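Local coordinates for protein ATP synthase subunit s, mitochondrial (Bos taurus, PDB 3E4G) that regulates the mitochondrial ATP synthase, being needed for its proton conduction and blocking a proton leak through an alternative exit pathway, at residues Val38-His41 against Gly42-Arg45; Glu110-Gln113 against Lys114-Leu117; Asp79-Glu82 against Gly83-Tyr86. The protein carries 1 engineered substitution. All coordinates share one frame; numbering follows the deposited sequence. Where two conformers were deposited one is given.

Interaction 1: residues Val38-His41 against Gly42-Arg45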
loop_
_atom_site.group_PDB
_atom_site.type_symbol
_atom_site.label_atom_id
_atom_site.label_comp_id
_atom_site.label_asym_id
_atom_site.label_seq_id
_atom_site.Cartn_x
_atom_site.Cartn_y
_atom_site.Cartn_z
ATOM N N VAL A 38 -10.471 0.499 -2.122
ATOM C CA VAL A 38 -10.256 1.238 -0.863
ATOM C C VAL A 38 -11.539 1.180 -0.029
ATOM O O VAL A 38 -12.646 1.018 -0.567
ATOM C CB VAL A 38 -9.887 2.718 -1.069
ATOM C CG1 VAL A 38 -8.575 2.820 -1.932
ATOM C CG2 VAL A 38 -10.967 3.584 -1.659
ATOM N N ARG A 39 -11.377 1.369 1.265
ATOM C CA ARG A 39 -12.531 1.473 2.180
ATOM C C ARG A 39 -12.286 2.680 3.064
ATOM O O ARG A 39 -11.186 2.851 3.631
ATOM C CB ARG A 39 -12.682 0.228 3.039
ATOM C CG ARG A 39 -13.972 0.279 3.877
ATOM C CD ARG A 39 -14.162 -0.935 4.764
ATOM N NE ARG A 39 -13.045 -1.175 5.668
ATOM C CZ ARG A 39 -12.696 -0.359 6.664
ATOM N NH1 ARG A 39 -13.465 0.717 6.977
ATOM N NH2 ARG A 39 -11.588 -0.572 7.329
ATOM N N TYR A 40 -13.307 3.535 3.156
ATOM C CA TYR A 40 -13.193 4.780 3.951
ATOM C C TYR A 40 -13.529 4.524 5.414
ATOM O O TYR A 40 -14.349 3.676 5.801
ATOM C CB TYR A 40 -14.154 5.828 3.386
ATOM C CG TYR A 40 -13.826 6.192 1.967
ATOM C CD1 TYR A 40 -12.535 6.594 1.608
ATOM C CD2 TYR A 40 -14.801 6.152 0.947
ATOM C CE1 TYR A 40 -12.227 6.928 0.300
ATOM C CE2 TYR A 40 -14.497 6.498 -0.335
ATOM C CZ TYR A 40 -13.200 6.886 -0.669
ATOM O OH TYR A 40 -12.937 7.204 -1.991
ATOM N N HIS A 41 -12.862 5.348 6.260
ATOM C CA HIS A 41 -13.269 5.431 7.674
ATOM C C HIS A 41 -14.771 5.662 7.728
ATOM O O HIS A 41 -15.333 6.495 7.046
ATOM C CB HIS A 41 -12.555 6.599 8.349
ATOM C CG HIS A 41 -11.180 6.267 8.745
ATOM N ND1 HIS A 41 -10.898 5.620 9.921
ATOM C CD2 HIS A 41 -9.979 6.460 8.078
ATOM C CE1 HIS A 41 -9.597 5.433 9.969
ATOM N NE2 HIS A 41 -9.008 5.901 8.854
ATOM N N GLY A 42 -15.389 4.885 8.651
ATOM C CA GLY A 42 -16.834 5.008 8.917
ATOM C C GLY A 42 -17.707 4.239 7.992
ATOM O O GLY A 42 -18.935 4.254 8.169
ATOM N N GLN A 43 -17.143 3.531 6.994
ATOM C CA GLN A 43 -17.953 2.763 6.066
ATOM C C GLN A 43 -17.562 1.296 6.122
ATOM O O GLN A 43 -16.390 0.914 6.185
ATOM C CB GLN A 43 -17.816 3.289 4.652
ATOM C CG GLN A 43 -18.197 4.754 4.585
ATOM C CD GLN A 43 -18.446 5.197 3.188
ATOM O OE1 GLN A 43 -17.851 4.735 2.216
ATOM N NE2 GLN A 43 -19.426 6.095 3.063
ATOM N N GLN A 44 -18.617 0.466 6.063
ATOM C CA GLN A 44 -18.420 -0.963 5.999
ATOM C C GLN A 44 -18.103 -1.463 4.569
ATOM O O GLN A 44 -17.332 -2.445 4.415
ATOM C CB GLN A 44 -19.617 -1.666 6.564
ATOM C CG GLN A 44 -19.301 -3.099 6.788
ATOM C CD GLN A 44 -20.270 -4.011 7.318
ATOM O OE1 GLN A 44 -21.515 -3.531 7.251
ATOM N NE2 GLN A 44 -19.872 -5.153 7.651
ATOM N N ARG A 45 -18.699 -0.858 3.593
ATOM C CA ARG A 45 -18.548 -1.331 2.227
ATOM C C ARG A 45 -17.290 -0.728 1.588
ATOM O O ARG A 45 -16.863 0.366 1.889
ATOM C CB ARG A 45 -19.758 -0.899 1.407
ATOM C CG ARG A 45 -19.707 0.654 1.075
ATOM C CD ARG A 45 -20.945 1.102 0.283
ATOM N NE ARG A 45 -20.500 1.259 -1.090
ATOM C CZ ARG A 45 -19.760 0.319 -1.712
ATOM N NH1 ARG A 45 -19.424 -0.839 -1.160
ATOM N NH2 ARG A 45 -19.395 0.477 -2.884
HETATM O O HOH W 1 -15.729 2.901 1.675
#
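With its CG trans to the backbone N (chi1 -174°) and a bend at chi3, Arg39 runs its aliphatic part along the returning chain and turns the edge of its guanidinium to Gln43 O. Two approaches bear this out: Arg39 CD comes to 3.2 Å from Gln43 O, and Arg39 CG lies 3.5 Å from Arg45 O. At the end of the reach, NH1 of Arg39 donates to Gln43 O over 3.0 Å, almost in line with the C=O bond (161°) and slightly tilted from the guanidinium plane; Gln64 OE1 takes a second bond from the same nitrogen. One residue on, Tyr40 and Gln43 stand side by side, pointing the same way. Gln43 OE1 meets the edge of the tyrosine ring in its plane, 3.6 Å from Tyr40 CD2, while the ring's hydroxyl is engaged by Ser28. In the conformer given, a water accepts from Tyr40 N and donates to Gln43 OE1 and to Arg45 O, linking the strand end to the chain leaving it; the amide is not locked, since Gln43 has a second conformer. The reversal itself is closed by Gln43 N donating to Tyr40 O at 3.0 Å, from above the carbonyl plane. Gly42, with its positive phi of 84°, occupies the third position, as expected of the type II beta turn that ends strand 37-40 in the first leucine-rich repeat.

Interaction 2: residues Glu110-Gln113 against Lys114-Leu117; sequences ENLQ and KSML
Residues 110-115 form a short helix, in which Lys114 N donates to Glu110 O at 3.0 Å and Ser115 N makes weak bonds to both Asn111 O and Leu112 O; Met116 and Leu117 follow it as the chain leaves. Met116 is the first residue to depart from helical phi/psi, yet its N still donates to Leu112 O at 2.9 Å.

The lysine chain, extended beyond CG, turns back over the preceding turn: Lys114 CG approaches Glu110 O to 3.2 Å, and Lys114 CE lies 4.3 Å from Glu110 CB. The charged ends do not meet, for Glu110 OE1 and Lys114 NZ remain 4.9 Å apart. On the buried side, Met116 sets its CG 4.1 Å from Leu112 CB, an apolar contact one helical turn apart; bends at chi2 and chi3 then carry the sulfur and methyl away from the leucine. Leu112 also packs on Met81 and Phe138. Ser115, with OG between the backbone N and carbonyl carbon (chi1 59°), brings that hydroxyl 3.1 Å from Asn111 O, but its hydrogen bond is to Val87 O. Asn111 likewise turns its amide outward from the helix, giving ND2 to Leu84 O and Met81 O, and Gln113 NE2 reaches Ser107 O.

Chemically, then, main-chain hydrogen bonds hold the turn, to which Leu112 and Met116 add a light apolar contact, whereas its neutral polar side chains tie it to other parts of the chain. Any attraction between Glu110 and Lys114 is probably a modest, longer-range electrostatic one.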
loop_
_atom_site.group_PDB
_atom_site.type_symbol
_atom_site.label_atom_id
_atom_site.label_comp_id
_atom_site.label_asym_id
_atom_site.label_seq_id
_atom_site.Cartn_x
_atom_site.Cartn_y
_atom_site.Cartn_z
ATOM N N GLU A 110 6.185 9.748 6.444
ATOM C CA GLU A 110 5.928 9.899 7.882
ATOM C C GLU A 110 4.457 9.780 8.207
ATOM O O GLU A 110 4.096 9.327 9.293
ATOM C CB GLU A 110 6.490 11.236 8.428
ATOM C CG GLU A 110 8.028 11.254 8.335
ATOM C CD GLU A 110 8.610 12.358 9.201
ATOM O OE1 GLU A 110 8.188 13.530 9.069
ATOM O OE2 GLU A 110 9.502 12.035 9.981
ATOM N N ASN A 111 3.603 10.255 7.300
ATOM C CA ASN A 111 2.165 10.150 7.483
ATOM C C ASN A 111 1.742 8.695 7.638
ATOM O O ASN A 111 0.838 8.375 8.443
ATOM C CB ASN A 111 1.416 10.869 6.379
ATOM C CG ASN A 111 1.839 10.417 4.991
ATOM O OD1 ASN A 111 3.061 10.573 4.632
ATOM N ND2 ASN A 111 0.947 9.905 4.194
ATOM N N LEU A 112 2.317 7.787 6.847
ATOM C CA LEU A 112 2.011 6.345 6.975
ATOM C C LEU A 112 2.660 5.766 8.192
ATOM O O LEU A 112 2.096 4.882 8.866
ATOM C CB LEU A 112 2.471 5.569 5.742
ATOM C CG LEU A 112 1.743 5.943 4.423
ATOM C CD1 LEU A 112 2.243 5.028 3.314
ATOM C CD2 LEU A 112 0.238 5.752 4.569
ATOM N N GLN A 113 3.899 6.195 8.525
ATOM C CA GLN A 113 4.532 5.683 9.765
ATOM C C GLN A 113 3.616 5.945 10.971
ATOM O O GLN A 113 3.504 5.130 11.876
ATOM C CB GLN A 113 5.865 6.384 10.023
ATOM C CG GLN A 113 6.893 6.126 8.925
ATOM C CD GLN A 113 8.161 6.989 9.137
ATOM O OE1 GLN A 113 8.210 7.796 10.084
ATOM N NE2 GLN A 113 9.115 6.804 8.252
ATOM N N LYS A 114 2.972 7.127 10.982
ATOM C CA LYS A 114 2.107 7.491 12.120
ATOM C C LYS A 114 0.858 6.686 12.201
ATOM O O LYS A 114 0.382 6.399 13.311
ATOM C CB LYS A 114 1.761 9.003 12.035
ATOM C CG LYS A 114 2.961 9.893 12.246
ATOM C CD LYS A 114 2.741 11.266 11.627
ATOM C CE LYS A 114 3.959 12.174 11.772
ATOM N NZ LYS A 114 3.757 13.430 11.103
ATOM N N SER A 115 0.261 6.314 11.068
ATOM C CA SER A 115 -1.092 5.720 11.076
ATOM C C SER A 115 -1.109 4.212 10.883
ATOM O O SER A 115 -2.100 3.571 11.288
ATOM C CB SER A 115 -1.925 6.344 9.978
ATOM O OG SER A 115 -1.352 6.145 8.706
ATOM N N MET A 116 -0.102 3.610 10.246
ATOM C CA MET A 116 -0.216 2.221 9.817
ATOM C C MET A 116 -0.243 1.257 10.975
ATOM O O MET A 116 0.635 1.257 11.856
ATOM C CB MET A 116 0.941 1.892 8.873
ATOM C CG MET A 116 0.638 2.329 7.448
ATOM S SD MET A 116 -0.677 1.379 6.651
ATOM C CE MET A 116 0.138 -0.228 6.500
ATOM N N LEU A 117 -1.218 0.358 10.912
ATOM C CA LEU A 117 -1.433 -0.699 11.917
ATOM C C LEU A 117 -1.253 -2.122 11.372
ATOM O O LEU A 117 -0.860 -3.004 12.127
ATOM C CB LEU A 117 -2.835 -0.585 12.553
ATOM C CG LEU A 117 -3.160 0.785 13.150
ATOM C CD1 LEU A 117 -4.593 0.768 13.695
ATOM C CD2 LEU A 117 -2.150 1.117 14.284
#

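Interaction 3: residues Asp79-Glu82 against Gly83-Tyr86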
loop_
_atom_site.group_PDB
_atom_site.type_symbol
_atom_site.label_atom_id
_atom_site.label_comp_id
_atom_site.label_asym_id
_atom_site.label_seq_id
_atom_site.Cartn_x
_atom_site.Cartn_y
_atom_site.Cartn_z
ATOM N N ASP A 79 3.446 7.805 -4.698
ATOM C CA ASP A 79 3.451 9.203 -4.315
ATOM C C ASP A 79 2.035 9.733 -4.048
ATOM O O ASP A 79 1.877 10.760 -3.348
ATOM C CB ASP A 79 4.207 10.052 -5.302
ATOM C CG ASP A 79 5.747 9.815 -5.255
ATOM O OD1 ASP A 79 6.258 9.157 -4.335
ATOM O OD2 ASP A 79 6.389 10.307 -6.171
ATOM N N HIS A 80 1.011 9.059 -4.560
ATOM C CA HIS A 80 -0.368 9.437 -4.176
ATOM C C HIS A 80 -0.629 9.251 -2.657
ATOM O O HIS A 80 -1.625 9.730 -2.143
ATOM C CB HIS A 80 -1.420 8.574 -4.904
ATOM C CG HIS A 80 -1.587 8.898 -6.367
ATOM N ND1 HIS A 80 -0.904 8.221 -7.359
ATOM C CD2 HIS A 80 -2.373 9.785 -7.009
ATOM C CE1 HIS A 80 -1.314 8.713 -8.529
ATOM N NE2 HIS A 80 -2.183 9.665 -8.350
ATOM N N MET A 81 0.211 8.489 -2.016
ATOM C CA MET A 81 0.064 8.129 -0.553
ATOM C C MET A 81 0.498 9.363 0.307
ATOM O O MET A 81 0.239 9.347 1.506
ATOM C CB MET A 81 0.915 6.905 -0.170
ATOM C CG MET A 81 0.495 5.613 -0.927
ATOM S SD MET A 81 -1.212 5.002 -0.640
ATOM C CE MET A 81 -1.135 4.643 1.070
ATOM N N GLU A 82 1.235 10.316 -0.276
ATOM C CA GLU A 82 1.936 11.324 0.531
ATOM C C GLU A 82 1.049 12.113 1.415
ATOM O O GLU A 82 1.473 12.509 2.521
ATOM C CB GLU A 82 2.713 12.242 -0.433
ATOM C CG GLU A 82 3.772 13.037 0.263
ATOM C CD GLU A 82 3.266 14.187 0.918
ATOM O OE1 GLU A 82 2.276 14.787 0.400
ATOM O OE2 GLU A 82 3.859 14.644 1.961
ATOM N N GLY A 83 -0.132 12.449 0.962
ATOM C CA GLY A 83 -1.066 13.358 1.698
ATOM C C GLY A 83 -2.080 12.663 2.591
ATOM O O GLY A 83 -2.957 13.327 3.182
ATOM N N LEU A 84 -2.052 11.333 2.635
ATOM C CA LEU A 84 -3.088 10.557 3.360
ATOM C C LEU A 84 -2.745 10.470 4.816
ATOM O O LEU A 84 -1.637 10.056 5.205
ATOM C CB LEU A 84 -3.155 9.147 2.791
ATOM C CG LEU A 84 -3.443 9.086 1.260
ATOM C CD1 LEU A 84 -3.517 7.628 0.825
ATOM C CD2 LEU A 84 -4.689 9.799 0.883
ATOM N N GLN A 85 -3.713 10.826 5.694
ATOM C CA GLN A 85 -3.415 10.906 7.127
ATOM C C GLN A 85 -3.903 9.746 7.946
ATOM O O GLN A 85 -3.480 9.614 9.119
ATOM C CB GLN A 85 -4.026 12.218 7.714
ATOM C CG GLN A 85 -3.624 13.483 6.921
ATOM C CD GLN A 85 -2.160 13.687 6.912
ATOM O OE1 GLN A 85 -1.494 13.615 7.962
ATOM N NE2 GLN A 85 -1.602 13.886 5.720
ATOM N N TYR A 86 -4.786 8.906 7.418
ATOM C CA TYR A 86 -5.533 7.975 8.268
ATOM C C TYR A 86 -5.486 6.540 7.773
ATOM O O TYR A 86 -6.326 5.703 8.168
ATOM C CB TYR A 86 -6.992 8.438 8.436
ATOM C CG TYR A 86 -7.118 9.891 8.769
ATOM C CD1 TYR A 86 -6.861 10.376 10.076
ATOM C CD2 TYR A 86 -7.490 10.778 7.796
ATOM C CE1 TYR A 86 -6.996 11.717 10.367
ATOM C CE2 TYR A 86 -7.685 12.154 8.102
ATOM C CZ TYR A 86 -7.468 12.576 9.408
ATOM O OH TYR A 86 -7.647 13.915 9.746
HETATM O O HOH W 2 -1.227 13.008 -1.615
HETATM O O HOH W 3 1.134 14.205 4.716
#
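A type I beta turn from Met81 to Leu84 follows on the 3-10 segment that begins before Asp79, on the convex side of the second leucine-rich repeat, and sends the chain toward strand 89-93. Its closing bond runs from Leu84 N to Met81 O, 3.2 Å long and fairly straight at hydrogen (165°), although the donor sits well above the carbonyl plane; Asn111 of helix 110-115 is a second donor to that oxygen. The side chains of Met81 and Leu84 lie at a slant to each other within the interior. Successive bends at chi2 and chi3 of Met81 fold its thioether round, and in the conformer given both Met81 SD and Met81 CE come to 3.8 Å from Leu84 CD1, so that one methyl branch of the leucine meets the end of the methionine in this copy. The stem of Leu84 lies against the turn as well, with CB 3.6 Å from Met81 O.

Polar groups on the outer part of the turn are served by water and by Gln85. One water accepts from Gly83 N at 2.9 Å and reaches weakly to His80 O, spanning the bend. Another donates to Glu82 O and accepts from Gln85 NE2. That nitrogen also donates to Gly83 O at 2.9 Å, approaching from above the carbonyl plane while the acceptor lies in the amide plane of Gln85; the two bonds together fix the amide's orientation.

Around this turn, Met81 packs on Trp30 and Ile66, and Leu84 touches Pro23, Asp24 and Ile63, so the pair lies between helix 23-33 and strand 63-69, touching both.

The three contacts come along the chain in the order interaction 1, interaction 3, interaction 2, and fall in the first, second and third leucine-rich repeats. Interaction 1 ends one of the two edge strands, 37-40, whereas interactions 2 and 3 lie in segments that lead into the parallel strands 118-122 and 89-93. Centres of interactions 2 and 3 are 10 Å apart, and the Asn111 side chain of interaction 2 reaches the turn of interaction 3, joining the third repeat to the second. Interactions 1 and 3, centred 16 Å apart, meet through a hydrogen bond between His41 NE2 and Tyr86 O; interactions 1 and 2 do not touch. Residues 79-86 thus connect the sheet edge to the helical layer.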